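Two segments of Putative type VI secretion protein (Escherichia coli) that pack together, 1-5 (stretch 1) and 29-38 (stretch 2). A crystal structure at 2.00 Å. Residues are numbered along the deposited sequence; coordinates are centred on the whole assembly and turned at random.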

# COMPACT_ATOMS: atom_id res chain seq x y z
N GLU A 1 0.33 13.31 -1.87
CA GLU A 1 1.36 13.41 -0.83
C GLU A 1 2.39 12.27 -0.85
O GLU A 1 2.05 11.11 -0.73
CB GLU A 1 0.74 13.55 0.56
CG GLU A 1 1.75 13.99 1.59
CD GLU A 1 2.35 15.32 1.21
OE1 GLU A 1 1.69 16.35 1.47
OE2 GLU A 1 3.45 15.32 0.61
N GLU A 2 3.64 12.66 -0.99
CA GLU A 2 4.76 11.76 -1.05
C GLU A 2 5.13 11.18 0.32
O GLU A 2 6.05 10.41 0.42
CB GLU A 2 5.96 12.49 -1.66
CG GLU A 2 6.84 11.66 -2.58
CD GLU A 2 8.27 12.19 -2.78
OE1 GLU A 2 8.46 13.34 -3.22
OE2 GLU A 2 9.20 11.41 -2.51
N SER A 3 4.38 11.52 1.35
CA SER A 3 4.68 11.07 2.71
C SER A 3 3.54 10.40 3.51
O SER A 3 2.39 10.57 3.22
CB SER A 3 5.25 12.22 3.51
OG SER A 3 4.21 13.03 3.99
N ILE A 4 3.91 9.64 4.53
CA ILE A 4 2.96 8.90 5.36
C ILE A 4 3.53 8.85 6.79
O ILE A 4 4.74 9.00 6.97
CB ILE A 4 2.61 7.49 4.77
CG1 ILE A 4 1.29 6.94 5.36
CG2 ILE A 4 3.77 6.46 4.90
CD1 ILE A 4 0.55 5.87 4.48
N SER A 5 2.67 8.64 7.80
CA SER A 5 3.11 8.66 9.19
C SER A 5 2.61 7.50 10.00
O SER A 5 1.44 7.13 9.89
CB SER A 5 2.66 9.95 9.87
OG SER A 5 3.39 11.06 9.39
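Stretch 2 29-38: MLAMRSLLRD

One nitrogen of one arginine makes both direct hydrogen bonds between the N-terminal segment, which has no regular helix or strand, and the helix: R33 NH1 donates to E1 O at 2.6 Å and to S3 O at 2.7 Å, with N-H...acceptor angles of 152° and 154°. Both carbonyls lie at the guanidinium edge, near its plane, where its N-H groups can reach them. The bonds go to backbone oxygens, so they do not depend on the carboxylate of E1, whose side chain ends leading away from the helix.

Stretch 2 is helical throughout, part of a longer helix, and stretch 1 runs antiparallel to it: E2 CA is 7.3 Å from S34 CA, and I4 CA is 6.5 Å from L30 CA. The CA-to-CB bonds of M29, L30, R33 and R37 all point toward the segment. I4 answers from the other side, its CG2 3.9 Å from L30 CB and its CD1 3.9 Å from M29 CB, while L30 CD2 comes within 3.8 Å of E2 O.

Water extends the polar pattern. One molecule links E1 O (3.1 Å) with S34 OG (2.9 Å); another donates to S3 O at 3.1 Å and accepts from R33 NH2 at 2.8 Å. Less favourably, E1 N sits over a face of the R37 guanidinium, 4.1 Å from R37 NE, like charge near like.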

# COMPACT_ATOMS: atom_id res chain seq x y z
N MET A 29 0.64 0.98 1.71
CA MET A 29 -0.29 2.10 1.59
C MET A 29 0.32 3.30 0.84
O MET A 29 -0.37 3.93 0.03
CB MET A 29 -0.74 2.55 2.99
CG MET A 29 -1.82 1.63 3.61
SD MET A 29 -2.03 1.97 5.39
CE MET A 29 -2.89 3.45 5.33
N LEU A 30 1.60 3.64 1.14
CA LEU A 30 2.26 4.75 0.46
C LEU A 30 2.58 4.35 -0.99
O LEU A 30 2.35 5.15 -1.91
CB LEU A 30 3.50 5.24 1.21
CG LEU A 30 4.24 6.43 0.58
CD1 LEU A 30 3.33 7.67 0.43
CD2 LEU A 30 5.51 6.76 1.37
N ALA A 31 3.08 3.13 -1.22
CA ALA A 31 3.36 2.67 -2.59
C ALA A 31 2.07 2.61 -3.44
O ALA A 31 2.08 2.93 -4.64
CB ALA A 31 4.04 1.31 -2.56
N MET A 32 0.95 2.22 -2.81
CA MET A 32 -0.34 2.13 -3.47
C MET A 32 -0.85 3.53 -3.83
O MET A 32 -1.36 3.73 -4.94
CB MET A 32 -1.33 1.39 -2.55
CG MET A 32 -2.60 1.02 -3.22
SD MET A 32 -2.39 -0.27 -4.48
CE MET A 32 -3.90 0.02 -5.37
N ARG A 33 -0.70 4.50 -2.89
CA ARG A 33 -1.13 5.88 -3.11
C ARG A 33 -0.38 6.47 -4.30
O ARG A 33 -1.00 7.10 -5.14
CB ARG A 33 -0.89 6.71 -1.85
CG ARG A 33 -1.28 8.17 -2.02
CD ARG A 33 -0.52 9.02 -1.06
NE ARG A 33 -0.94 8.74 0.31
CZ ARG A 33 -0.34 9.25 1.37
NH1 ARG A 33 0.69 10.07 1.23
NH2 ARG A 33 -0.79 8.97 2.59
N SER A 34 0.94 6.25 -4.38
CA SER A 34 1.79 6.75 -5.48
C SER A 34 1.41 6.12 -6.81
O SER A 34 1.34 6.81 -7.84
CB SER A 34 3.27 6.50 -5.18
OG SER A 34 3.65 7.12 -3.96
N LEU A 35 1.16 4.81 -6.81
CA LEU A 35 0.79 4.07 -7.99
C LEU A 35 -0.57 4.54 -8.53
O LEU A 35 -0.70 4.73 -9.74
CB LEU A 35 0.80 2.56 -7.71
CG LEU A 35 0.49 1.70 -8.91
CD1 LEU A 35 1.61 1.78 -9.97
CD2 LEU A 35 0.13 0.31 -8.51
N LEU A 36 -1.57 4.72 -7.64
CA LEU A 36 -2.90 5.21 -8.06
C LEU A 36 -2.80 6.64 -8.60
O LEU A 36 -3.50 6.98 -9.55
CB LEU A 36 -3.90 5.17 -6.90
CG LEU A 36 -4.43 3.79 -6.50
CD1 LEU A 36 -5.09 3.87 -5.11
CD2 LEU A 36 -5.45 3.27 -7.52
N ARG A 37 -1.94 7.48 -8.01
CA ARG A 37 -1.76 8.85 -8.49
C ARG A 37 -1.14 8.83 -9.89
O ARG A 37 -1.57 9.59 -10.75
CB ARG A 37 -0.93 9.69 -7.51
CG ARG A 37 -1.68 9.95 -6.20
CD ARG A 37 -0.90 10.76 -5.17
NE ARG A 37 -0.74 12.14 -5.64
CZ ARG A 37 -1.66 13.09 -5.55
NH1 ARG A 37 -2.83 12.84 -4.96
NH2 ARG A 37 -1.43 14.29 -6.04
N ASP A 38 -0.16 7.93 -10.11
CA ASP A 38 0.51 7.74 -11.41
C ASP A 38 -0.52 7.33 -12.46
O ASP A 38 -0.59 7.94 -13.52
CB ASP A 38 1.63 6.67 -11.31
CG ASP A 38 2.86 7.11 -10.53
OD1 ASP A 38 3.06 8.34 -10.38
OD2 ASP A 38 3.60 6.23 -10.04
O HOH W 1 2.22 9.56 -3.40
O HOH W 2 -0.37 10.74 4.69